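Long-range contacts in cellulosomal scaffoldin anchoring protein C (Acetivibrio cellulolyticus, PDB 4UYP), which probably helps anchor cellulosomes to the bacterial cell surface, this chain being its third cohesin, the domain that binds the dockerin of the adaptor scaffoldin ScaB: residues 24-29 with 85-90; 33-38 with 118-123; 49-54 with 95-100; 61-66 with 74-79. All coordinates share one frame; numbering follows the deposited sequence. Where two conformers were deposited one is given.

Contact 1: residues 24-29 with 85-90; sequences TNVPKS and RIIDSD
Val26 lays its isopropyl group along the backbone of residues 87-89. Because CG1 is anti to the backbone N (chi1 171°), it falls over Ile87 O at 3.4 Å and beside Asp88 CA, leaving CG2 to rest 3.3 Å from Ser89 O. That carbonyl is buried and has no polar partner anywhere in the model, so hydrocarbon is what meets it from this side. Sliding past Val26 in the opposite direction, the Asp90 carboxylate clasps two successive amides. Val26 N donates to the syn lone pair of Asp90 OD1 at 2.9 Å, whereas Asn25 N reaches Asp90 OD2, also at 2.9 Å, from above the carboxylate plane. The left-handed backbone of Asn25 (phi 58°, psi 42°) turns both N-H groups onto the one acid. In the cohesin beta-sandwich this clasp joins the exit of strand 16-24 to the entry of strand 91-100, its neighbour in the sheet. The side chain of Asn25 is held from elsewhere, ND2 donating to Met1 O. Lys28, bent at chi2, curls round so that its CD passes 3.5 Å from Asp88 O. Lys28 NZ stays 5.2 Å from Asp90 OD1 and probably acts on that charge through solvent: NZ donates to one water that also bonds Val26 O and Asp90 OD1, and to a second that donates to Asp88 O.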
# COMPACT_ATOMS: atom_id res chain seq x y z
N THR C 24 -0.99 -14.88 -15.25
CA THR C 24 -0.84 -16.31 -15.61
C THR C 24 -2.04 -17.05 -15.04
O THR C 24 -2.53 -16.76 -14.00
CB THR C 24 0.56 -16.82 -15.12
OG1 THR C 24 1.56 -16.20 -15.98
CG2 THR C 24 0.75 -18.35 -15.38
N ASN C 25 -2.44 -18.13 -15.76
CA ASN C 25 -3.62 -18.95 -15.36
C ASN C 25 -4.90 -18.09 -15.27
O ASN C 25 -5.75 -18.18 -14.34
CB ASN C 25 -3.41 -19.66 -14.01
CG ASN C 25 -2.18 -20.52 -13.98
OD1 ASN C 25 -1.73 -21.06 -14.96
ND2 ASN C 25 -1.55 -20.49 -12.85
N VAL C 26 -5.03 -17.20 -16.28
CA VAL C 26 -6.25 -16.39 -16.31
C VAL C 26 -7.49 -17.33 -16.54
O VAL C 26 -7.39 -18.13 -17.48
CB VAL C 26 -6.13 -15.34 -17.43
CG1 VAL C 26 -7.44 -14.57 -17.71
CG2 VAL C 26 -4.99 -14.31 -17.11
N PRO C 27 -8.57 -17.09 -15.87
CA PRO C 27 -9.75 -17.98 -16.06
C PRO C 27 -10.25 -17.79 -17.46
O PRO C 27 -10.48 -16.68 -17.96
CB PRO C 27 -10.74 -17.46 -15.01
CG PRO C 27 -10.33 -16.01 -14.74
CD PRO C 27 -8.80 -16.17 -14.74
N LYS C 28 -10.57 -18.96 -18.13
CA LYS C 28 -11.10 -18.84 -19.47
C LYS C 28 -12.50 -18.22 -19.57
O LYS C 28 -12.87 -17.70 -20.64
CB LYS C 28 -11.08 -20.26 -20.17
CG LYS C 28 -9.65 -20.85 -20.10
CD LYS C 28 -8.71 -19.98 -20.89
CE LYS C 28 -7.45 -20.86 -21.16
NZ LYS C 28 -6.31 -20.05 -21.69
N SER C 29 -13.20 -18.23 -18.44
CA SER C 29 -14.50 -17.55 -18.44
C SER C 29 -14.38 -16.05 -18.42
O SER C 29 -15.37 -15.34 -18.64
CB SER C 29 -15.33 -18.05 -17.22
OG SER C 29 -14.76 -17.80 -15.98
N ARG C 85 -14.90 -7.34 -25.06
CA ARG C 85 -13.46 -7.48 -24.77
C ARG C 85 -13.53 -8.08 -23.38
O ARG C 85 -14.44 -7.75 -22.61
CB ARG C 85 -12.70 -6.11 -24.68
CG ARG C 85 -12.28 -5.49 -26.01
CD ARG C 85 -13.18 -4.49 -26.56
NE ARG C 85 -13.58 -3.43 -25.66
CZ ARG C 85 -14.56 -2.57 -25.91
NH1 ARG C 85 -15.31 -2.67 -27.10
NH2 ARG C 85 -14.83 -1.58 -25.08
N ILE C 86 -12.61 -8.95 -23.09
CA ILE C 86 -12.61 -9.61 -21.76
C ILE C 86 -11.17 -10.05 -21.60
O ILE C 86 -10.48 -10.22 -22.66
CB ILE C 86 -13.59 -10.81 -21.70
CG1 ILE C 86 -13.84 -11.16 -20.27
CG2 ILE C 86 -13.04 -11.90 -22.62
CD1 ILE C 86 -14.82 -10.27 -19.64
N ILE C 87 -10.64 -10.20 -20.37
CA ILE C 87 -9.28 -10.77 -20.24
C ILE C 87 -9.48 -12.25 -19.91
O ILE C 87 -10.00 -12.58 -18.82
CB ILE C 87 -8.50 -10.01 -19.19
CG1 ILE C 87 -8.16 -8.60 -19.67
CG2 ILE C 87 -7.15 -10.76 -18.90
CD1 ILE C 87 -7.48 -7.77 -18.61
N ASP C 88 -9.16 -13.10 -20.91
CA ASP C 88 -9.41 -14.53 -20.71
C ASP C 88 -8.25 -15.34 -21.24
O ASP C 88 -8.41 -16.57 -21.59
CB ASP C 88 -10.71 -14.96 -21.41
CG ASP C 88 -10.63 -14.84 -22.87
OD1 ASP C 88 -9.70 -14.30 -23.50
OD2 ASP C 88 -11.74 -15.21 -23.53
N SER C 89 -7.02 -14.79 -21.29
CA SER C 89 -5.84 -15.49 -21.71
C SER C 89 -4.63 -14.86 -20.99
O SER C 89 -4.78 -13.75 -20.35
CB SER C 89 -5.62 -15.33 -23.21
OG SER C 89 -5.51 -13.97 -23.67
N ASP C 90 -3.47 -15.51 -21.06
CA ASP C 90 -2.32 -15.07 -20.24
C ASP C 90 -1.46 -14.11 -21.01
O ASP C 90 -1.36 -14.15 -22.20
CB ASP C 90 -1.46 -16.27 -19.85
CG ASP C 90 -2.16 -17.29 -18.97
OD1 ASP C 90 -3.31 -17.08 -18.57
OD2 ASP C 90 -1.44 -18.24 -18.53
O HOH W 1 -2.36 -20.76 -18.13
O HOH W 2 -5.63 -18.27 -19.64
O HOH W 3 -7.65 -18.36 -23.44
O HOH W 4 -14.30 -15.74 -21.89

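Contact 2: residues 33-38 with 118-123; sequences ALSFRT and YTSFYY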
# COMPACT_ATOMS: atom_id res chain seq x y z
N ALA C 33 -13.63 -7.33 -14.39
CA ALA C 33 -13.21 -6.01 -13.82
C ALA C 33 -12.09 -6.34 -12.85
O ALA C 33 -12.06 -7.35 -12.20
CB ALA C 33 -14.36 -5.32 -13.08
N LEU C 34 -11.14 -5.41 -12.72
CA LEU C 34 -10.03 -5.58 -11.75
C LEU C 34 -9.47 -4.22 -11.48
O LEU C 34 -9.53 -3.27 -12.27
CB LEU C 34 -8.94 -6.53 -12.31
CG LEU C 34 -8.04 -5.93 -13.42
CD1 LEU C 34 -6.73 -5.43 -12.76
CD2 LEU C 34 -7.74 -7.06 -14.44
N SER C 35 -8.90 -4.11 -10.28
CA SER C 35 -7.94 -2.99 -9.99
C SER C 35 -6.64 -3.63 -9.50
O SER C 35 -6.63 -4.69 -8.92
CB SER C 35 -8.51 -2.03 -8.94
OG SER C 35 -8.66 -2.69 -7.70
N PHE C 36 -5.57 -2.92 -9.84
CA PHE C 36 -4.26 -3.43 -9.47
C PHE C 36 -3.44 -2.25 -9.03
O PHE C 36 -3.32 -1.26 -9.78
CB PHE C 36 -3.56 -4.13 -10.67
CG PHE C 36 -2.21 -4.69 -10.32
CD1 PHE C 36 -2.17 -5.83 -9.61
CD2 PHE C 36 -1.01 -3.98 -10.62
CE1 PHE C 36 -1.02 -6.40 -9.16
CE2 PHE C 36 0.22 -4.58 -10.11
CZ PHE C 36 0.11 -5.75 -9.45
N ARG C 37 -2.93 -2.22 -7.77
CA ARG C 37 -2.11 -1.08 -7.31
C ARG C 37 -0.79 -1.58 -6.83
O ARG C 37 -0.72 -2.60 -6.13
CB ARG C 37 -2.85 -0.45 -6.15
CG ARG C 37 -2.00 0.74 -5.65
CD ARG C 37 -2.65 1.56 -4.53
NE ARG C 37 -3.86 2.15 -5.02
CZ ARG C 37 -4.46 3.10 -4.34
NH1 ARG C 37 -4.01 3.59 -3.17
NH2 ARG C 37 -5.58 3.66 -4.79
N THR C 38 0.26 -0.88 -7.25
CA THR C 38 1.67 -1.15 -6.81
C THR C 38 2.12 0.02 -5.98
O THR C 38 1.90 1.19 -6.33
CB THR C 38 2.69 -1.19 -8.00
OG1 THR C 38 2.70 0.02 -8.71
CG2 THR C 38 2.31 -2.38 -8.97
N TYR C 118 -6.10 -2.57 -2.34
CA TYR C 118 -6.53 -1.78 -3.48
C TYR C 118 -6.52 -2.65 -4.78
O TYR C 118 -6.76 -2.08 -5.88
CB TYR C 118 -5.63 -0.51 -3.70
CG TYR C 118 -5.86 0.48 -2.62
CD1 TYR C 118 -5.02 0.38 -1.46
CD2 TYR C 118 -6.78 1.52 -2.75
CE1 TYR C 118 -5.20 1.33 -0.44
CE2 TYR C 118 -7.00 2.46 -1.71
CZ TYR C 118 -6.10 2.32 -0.59
OH TYR C 118 -6.31 3.21 0.47
N THR C 119 -6.29 -3.92 -4.65
CA THR C 119 -6.17 -4.84 -5.78
C THR C 119 -7.24 -5.86 -5.61
O THR C 119 -7.30 -6.55 -4.56
CB THR C 119 -4.81 -5.52 -5.76
OG1 THR C 119 -3.80 -4.48 -5.92
CG2 THR C 119 -4.59 -6.54 -6.89
N SER C 120 -8.05 -6.04 -6.67
CA SER C 120 -9.13 -7.08 -6.60
C SER C 120 -9.46 -7.45 -8.02
O SER C 120 -9.28 -6.67 -8.97
CB SER C 120 -10.43 -6.61 -5.94
OG SER C 120 -11.16 -5.62 -6.68
N PHE C 121 -9.99 -8.64 -8.21
CA PHE C 121 -10.30 -9.24 -9.53
C PHE C 121 -11.68 -9.86 -9.50
O PHE C 121 -12.02 -10.51 -8.49
CB PHE C 121 -9.32 -10.31 -9.88
CG PHE C 121 -7.91 -9.80 -10.15
CD1 PHE C 121 -7.07 -9.49 -9.09
CD2 PHE C 121 -7.46 -9.70 -11.40
CE1 PHE C 121 -5.76 -9.01 -9.43
CE2 PHE C 121 -6.18 -9.27 -11.73
CZ PHE C 121 -5.36 -8.88 -10.71
N TYR C 122 -12.45 -9.61 -10.55
CA TYR C 122 -13.90 -10.06 -10.58
C TYR C 122 -14.18 -10.83 -11.86
O TYR C 122 -13.86 -10.39 -12.95
CB TYR C 122 -14.81 -8.88 -10.48
CG TYR C 122 -14.92 -8.34 -9.05
CD1 TYR C 122 -13.92 -7.49 -8.50
CD2 TYR C 122 -15.95 -8.76 -8.22
CE1 TYR C 122 -14.02 -7.10 -7.19
CE2 TYR C 122 -16.00 -8.39 -6.90
CZ TYR C 122 -15.05 -7.54 -6.39
OH TYR C 122 -15.06 -7.14 -5.04
N TYR C 123 -14.86 -11.96 -11.72
CA TYR C 123 -15.44 -12.67 -12.88
C TYR C 123 -16.71 -11.96 -13.42
O TYR C 123 -16.98 -12.12 -14.60
CB TYR C 123 -16.01 -13.99 -12.31
CG TYR C 123 -14.99 -15.01 -11.85
CD1 TYR C 123 -14.05 -15.58 -12.74
CD2 TYR C 123 -15.00 -15.43 -10.50
CE1 TYR C 123 -13.15 -16.52 -12.30
CE2 TYR C 123 -14.07 -16.43 -10.09
CZ TYR C 123 -13.20 -16.95 -11.01
OH TYR C 123 -12.25 -17.91 -10.61
O HOH W 5 -10.98 -2.97 -6.23
O HOH W 6 -6.15 0.56 -7.11
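Fully extended through its first two torsions (chi1 180°) and then bent at chi3 (-62°), the Arg37 chain brings its guanidinium flat over the ring of Tyr118, whose CG is anti to the carbonyl carbon. The planes differ by 11° and Arg37 CZ stands 3.6 Å from the Tyr118 ring centroid, a stacked cation-pi pair. The pair lies on the dockerin-binding side of the cohesin sandwich, where strand 33-39 runs antiparallel to strand 109-122. Arg37 NH2 carries the contact onward with a hydrogen bond to Val25 O of the ScaB chain, and Phe72 makes a second cation-pi contact with the same guanidinium. Ser35 and Ser120 form a hydrogen-bonded pair, their side chains on the face that meets ScaB. From the crowded first torsion Ser35 OG donates to Tyr118 O at 2.7 Å, above the carbonyl plane, and a water joins it to Ser120 OG. Beyond this pair a side chain takes over the backbone's role: Arg37 N donates almost straight to Thr119 OG1 at 3.0 Å, and that hydroxyl is also hydrogen-bonded to Asn115 O. On the core face Leu34 and Phe121 run alongside each other, and an edge-to-face contact with Phe23 helps to place the Phe121 ring. Leu34 CB approaches Phe121 CD2 to 3.6 Å, while Leu34 CD2 sits 3.8 Å from Phe121 CE2.

Contact 3: residues 49-54 with 95-100; sequences SIDAGS and TINFKV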
# COMPACT_ATOMS: atom_id res chain seq x y z
N SER C 49 5.73 6.67 -16.93
CA SER C 49 4.54 6.38 -17.77
C SER C 49 4.10 4.96 -17.47
O SER C 49 4.88 4.13 -16.91
CB SER C 49 4.79 6.47 -19.26
OG SER C 49 5.90 5.64 -19.65
N ILE C 50 2.84 4.62 -17.76
CA ILE C 50 2.33 3.24 -17.68
C ILE C 50 1.81 2.87 -19.06
O ILE C 50 1.00 3.65 -19.60
CB ILE C 50 1.20 3.17 -16.63
CG1 ILE C 50 1.79 3.51 -15.26
CG2 ILE C 50 0.64 1.71 -16.60
CD1 ILE C 50 0.71 3.57 -14.18
N ASP C 51 2.17 1.73 -19.61
CA ASP C 51 1.73 1.32 -20.94
C ASP C 51 0.87 0.06 -20.80
O ASP C 51 1.36 -0.98 -20.34
CB ASP C 51 2.92 0.97 -21.80
CG ASP C 51 3.88 2.13 -22.05
OD1 ASP C 51 3.41 3.32 -22.08
OD2 ASP C 51 5.08 1.93 -22.29
N ALA C 52 -0.33 0.15 -21.34
CA ALA C 52 -1.13 -1.10 -21.43
C ALA C 52 -0.44 -2.15 -22.23
O ALA C 52 0.22 -1.84 -23.25
CB ALA C 52 -2.46 -0.75 -22.12
N GLY C 53 -0.64 -3.40 -21.80
CA GLY C 53 -0.02 -4.53 -22.50
C GLY C 53 -1.02 -5.16 -23.47
O GLY C 53 -2.13 -4.66 -23.71
N SER C 54 -0.52 -6.28 -24.04
CA SER C 54 -1.29 -6.94 -25.10
C SER C 54 -2.66 -7.48 -24.61
O SER C 54 -3.59 -7.66 -25.46
CB SER C 54 -0.44 -8.10 -25.69
OG SER C 54 -0.56 -9.17 -24.79
N THR C 95 2.79 -2.36 -18.31
CA THR C 95 4.20 -2.18 -17.94
C THR C 95 4.35 -0.81 -17.34
O THR C 95 3.88 0.17 -17.92
CB THR C 95 5.08 -2.33 -19.16
OG1 THR C 95 4.87 -3.65 -19.73
CG2 THR C 95 6.59 -2.22 -18.80
N ILE C 96 5.01 -0.75 -16.21
CA ILE C 96 5.25 0.56 -15.55
C ILE C 96 6.69 1.00 -15.89
O ILE C 96 7.62 0.17 -15.66
CB ILE C 96 5.10 0.50 -14.05
CG1 ILE C 96 3.67 0.02 -13.72
CG2 ILE C 96 5.33 1.89 -13.42
CD1 ILE C 96 3.58 -0.35 -12.25
N ASN C 97 6.88 2.16 -16.51
CA ASN C 97 8.23 2.68 -16.73
C ASN C 97 8.63 3.59 -15.61
O ASN C 97 7.98 4.62 -15.42
CB ASN C 97 8.22 3.38 -18.06
CG ASN C 97 7.71 2.46 -19.19
OD1 ASN C 97 8.29 1.38 -19.38
ND2 ASN C 97 6.69 2.90 -19.90
N PHE C 98 9.61 3.15 -14.84
CA PHE C 98 10.03 3.88 -13.63
C PHE C 98 11.35 4.63 -13.86
O PHE C 98 12.30 4.07 -14.43
CB PHE C 98 10.36 2.91 -12.50
CG PHE C 98 9.15 2.33 -11.78
CD1 PHE C 98 8.47 3.13 -10.88
CD2 PHE C 98 8.71 1.07 -12.01
CE1 PHE C 98 7.40 2.62 -10.12
CE2 PHE C 98 7.61 0.53 -11.22
CZ PHE C 98 7.00 1.32 -10.31
N LYS C 99 11.37 5.90 -13.52
CA LYS C 99 12.64 6.66 -13.43
C LYS C 99 13.34 6.36 -12.11
O LYS C 99 12.79 6.59 -11.04
CB LYS C 99 12.26 8.20 -13.53
CG LYS C 99 13.39 9.13 -13.09
CD LYS C 99 14.46 9.06 -14.10
CE LYS C 99 15.52 10.19 -13.83
NZ LYS C 99 16.01 10.19 -12.49
N VAL C 100 14.57 5.81 -12.22
CA VAL C 100 15.43 5.58 -11.07
C VAL C 100 16.07 6.95 -10.68
O VAL C 100 16.69 7.59 -11.55
CB VAL C 100 16.53 4.57 -11.42
CG1 VAL C 100 17.42 4.36 -10.20
CG2 VAL C 100 15.87 3.24 -11.84
O HOH W 7 2.85 -3.32 -21.44
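Asn97 turns its side-chain NH2 to two residues of the facing strand. ND2 donates to Ser49 OG at 2.9 Å and to Asp51 OD2 at 3.0 Å, and both acceptors lie in the amide plane. The carboxylate and amide planes are 62° apart, and Asp51 OD2 is met from well above its plane, 66° out of it. Ser49 OG is swung between its own N and carbonyl carbon, beside ND2. Beneath these groups the backbone supplies the frame: Asp51 and Thr95 are joined by Asp51 N to Thr95 O at 2.9 Å and Thr95 N to Asp51 O at 2.8 Å. Ile50 and Ile96 point to the opposite face, into the cohesin sandwich, with their CG1 atoms 4.3 Å apart; there Ile50 also touches Met75 of the other sheet. Strand 45-52 is an outermost strand of its sheet within this chain, and strand 16-24, flanking 91-100 on its other side, provides Ser18 OG to bind Asn97 OD1. With ND2 donating twice and OD1 engaged by Ser18, the amide orientation is well determined, and the approach to Asp51 from above its plane probably relies on charge more than on lone-pair direction.

Contact 4: residues 61-66 with 74-79; sequences DFTTYY and SMTFEA. With SO4 (sulfate ion), chain R.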
# COMPACT_ATOMS: atom_id res chain seq x y z
N ASP C 61 -11.28 0.48 -22.07
CA ASP C 61 -11.52 -0.42 -20.93
C ASP C 61 -10.48 -0.24 -19.82
O ASP C 61 -10.61 -0.83 -18.72
CB ASP C 61 -11.49 -1.88 -21.40
CG ASP C 61 -12.45 -2.15 -22.57
OD1 ASP C 61 -13.44 -1.43 -22.68
OD2 ASP C 61 -12.16 -3.12 -23.27
N PHE C 62 -9.42 0.50 -20.06
CA PHE C 62 -8.22 0.55 -19.19
C PHE C 62 -7.91 1.97 -18.75
O PHE C 62 -7.94 2.88 -19.51
CB PHE C 62 -7.04 0.04 -20.05
CG PHE C 62 -5.70 -0.02 -19.32
CD1 PHE C 62 -5.44 -1.06 -18.40
CD2 PHE C 62 -4.71 0.89 -19.66
CE1 PHE C 62 -4.22 -1.15 -17.81
CE2 PHE C 62 -3.48 0.79 -19.07
CZ PHE C 62 -3.20 -0.21 -18.15
N THR C 63 -7.76 2.13 -17.44
CA THR C 63 -7.54 3.43 -16.83
C THR C 63 -6.36 3.35 -15.90
O THR C 63 -6.19 2.33 -15.17
CB THR C 63 -8.73 3.91 -15.98
OG1 THR C 63 -9.91 3.75 -16.83
CG2 THR C 63 -8.59 5.39 -15.68
N THR C 64 -5.50 4.38 -15.86
CA THR C 64 -4.34 4.35 -14.95
C THR C 64 -4.22 5.71 -14.24
O THR C 64 -4.72 6.72 -14.69
CB THR C 64 -3.05 4.03 -15.69
OG1 THR C 64 -2.63 5.20 -16.46
CG2 THR C 64 -3.10 2.84 -16.59
N TYR C 65 -3.51 5.63 -13.13
CA TYR C 65 -3.29 6.82 -12.31
C TYR C 65 -2.04 6.54 -11.51
O TYR C 65 -1.88 5.47 -10.99
CB TYR C 65 -4.44 7.15 -11.39
CG TYR C 65 -4.13 8.36 -10.51
CD1 TYR C 65 -4.09 9.65 -11.06
CD2 TYR C 65 -3.92 8.17 -9.18
CE1 TYR C 65 -3.76 10.73 -10.16
CE2 TYR C 65 -3.56 9.18 -8.32
CZ TYR C 65 -3.54 10.42 -8.82
OH TYR C 65 -3.13 11.48 -7.97
N TYR C 66 -1.21 7.55 -11.28
CA TYR C 66 -0.11 7.34 -10.35
C TYR C 66 0.09 8.64 -9.57
O TYR C 66 -0.22 9.71 -10.04
CB TYR C 66 1.17 6.92 -11.10
CG TYR C 66 1.56 7.74 -12.25
CD1 TYR C 66 2.34 8.85 -12.06
CD2 TYR C 66 1.20 7.41 -13.61
CE1 TYR C 66 2.75 9.66 -13.10
CE2 TYR C 66 1.67 8.24 -14.68
CZ TYR C 66 2.39 9.36 -14.45
OH TYR C 66 2.79 10.23 -15.47
N SER C 74 -1.78 2.86 -9.93
CA SER C 74 -3.06 2.08 -9.96
C SER C 74 -3.50 1.92 -11.39
O SER C 74 -3.38 2.84 -12.19
CB SER C 74 -4.21 2.78 -9.24
OG SER C 74 -3.86 3.04 -7.86
N MET C 75 -4.03 0.76 -11.66
CA MET C 75 -4.54 0.38 -13.00
C MET C 75 -5.94 -0.23 -12.80
O MET C 75 -6.08 -1.07 -11.90
CB MET C 75 -3.56 -0.65 -13.65
CG MET C 75 -2.28 0.06 -14.21
SD MET C 75 -0.78 -0.82 -13.65
CE MET C 75 -0.62 -0.37 -11.89
N THR C 76 -6.87 0.10 -13.68
CA THR C 76 -8.16 -0.65 -13.68
C THR C 76 -8.47 -1.15 -15.06
O THR C 76 -8.12 -0.56 -16.08
CB THR C 76 -9.39 0.16 -13.22
OG1 THR C 76 -9.56 1.36 -14.01
CG2 THR C 76 -9.15 0.61 -11.75
N PHE C 77 -9.16 -2.30 -15.07
CA PHE C 77 -9.79 -2.85 -16.30
C PHE C 77 -11.26 -3.05 -16.03
O PHE C 77 -11.66 -3.56 -14.96
CB PHE C 77 -9.17 -4.20 -16.64
CG PHE C 77 -9.85 -4.90 -17.80
CD1 PHE C 77 -9.68 -4.45 -19.11
CD2 PHE C 77 -10.68 -5.97 -17.57
CE1 PHE C 77 -10.29 -5.08 -20.19
CE2 PHE C 77 -11.32 -6.62 -18.64
CZ PHE C 77 -11.13 -6.18 -19.93
N GLU C 78 -12.09 -2.55 -16.96
CA GLU C 78 -13.55 -2.77 -16.89
C GLU C 78 -13.96 -3.27 -18.27
O GLU C 78 -13.92 -2.45 -19.24
CB GLU C 78 -14.25 -1.50 -16.54
CG GLU C 78 -13.87 -0.87 -15.15
CD GLU C 78 -14.10 0.67 -15.14
OE1 GLU C 78 -13.52 1.40 -16.00
OE2 GLU C 78 -14.89 1.00 -14.20
N ALA C 79 -14.28 -4.54 -18.43
CA ALA C 79 -14.80 -4.98 -19.71
C ALA C 79 -16.08 -4.27 -20.05
O ALA C 79 -16.79 -3.82 -19.17
CB ALA C 79 -15.07 -6.45 -19.62
S SO4 R . -4.72 6.66 -18.86
O1 SO4 R . -4.82 6.22 -20.37
O2 SO4 R . -3.51 5.90 -18.32
O3 SO4 R . -5.87 6.23 -18.11
O4 SO4 R . -4.54 8.22 -18.39
O HOH W 8 -10.88 1.08 -16.48
O HOH W 9 -15.24 -0.57 -20.78
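Asp61 starts its run at CB, which lies 3.3 Å from Glu78 O and 3.6 Å from Phe77 CE1, with the Phe77 side chain running alongside. CG, anti to its carbonyl carbon, carries the carboxylate nearly perpendicular to the Phe77 ring (84°). At the tip OD1 takes a salt bridge from Arg85 and meets a water that also lies within hydrogen-bonding distance of Glu78 O. The backbone of Asp61 is gripped as well, Glu78 N donating to Asp61 O at 2.9 Å. From here the antiparallel hairpin of strands 62-67 and 72-78 forms the margin of the cohesin's dockerin-binding sheet, with two backbone bonds each at Thr63-Thr76 and Tyr65-Ser74. On the outer face Thr63 CB packs 3.3 Å from Thr76 OG1, and one water sits among both threonine hydroxyls, Asp61 O and Glu78 OE1. That same Glu78 OE1 makes a salt bridge to Arg22 of the ScaB chain, whose Leu26 O receives a hydrogen bond from Ser74 OG. Toward the sandwich interior Phe62 CZ lies 4.1 Å from Met75 CG, and Thr64 CG2 comes in obliquely to the same atom. A sulfate, probably from the crystallisation liquor, accepts from Thr64 N through O3 at 2.9 Å.

How the contacts relate
From the N terminus the chain passes 24-29, 33-38, 49-54 and 61-66, the first halves of contacts 1 to 4 in order. Contact 4 closes first, as a hairpin nested inside the loops of the other three. At 85-90 contact 1 closes, crossing both contact 2 and contact 3; contact 3 follows at 95-100, and contact 2 at 118-123 encloses it. Contacts 2 and 4 share a sheet, joined where Phe36 N meets Met75 O and Leu34 N meets Phe77 O. Contact 3 faces contact 4 across the sandwich, Ala52 resting on Phe62. Contact 1 pins the loops at one end, Pro27 touching Tyr123 of contact 2 and Ile87 touching Phe77 of contact 4.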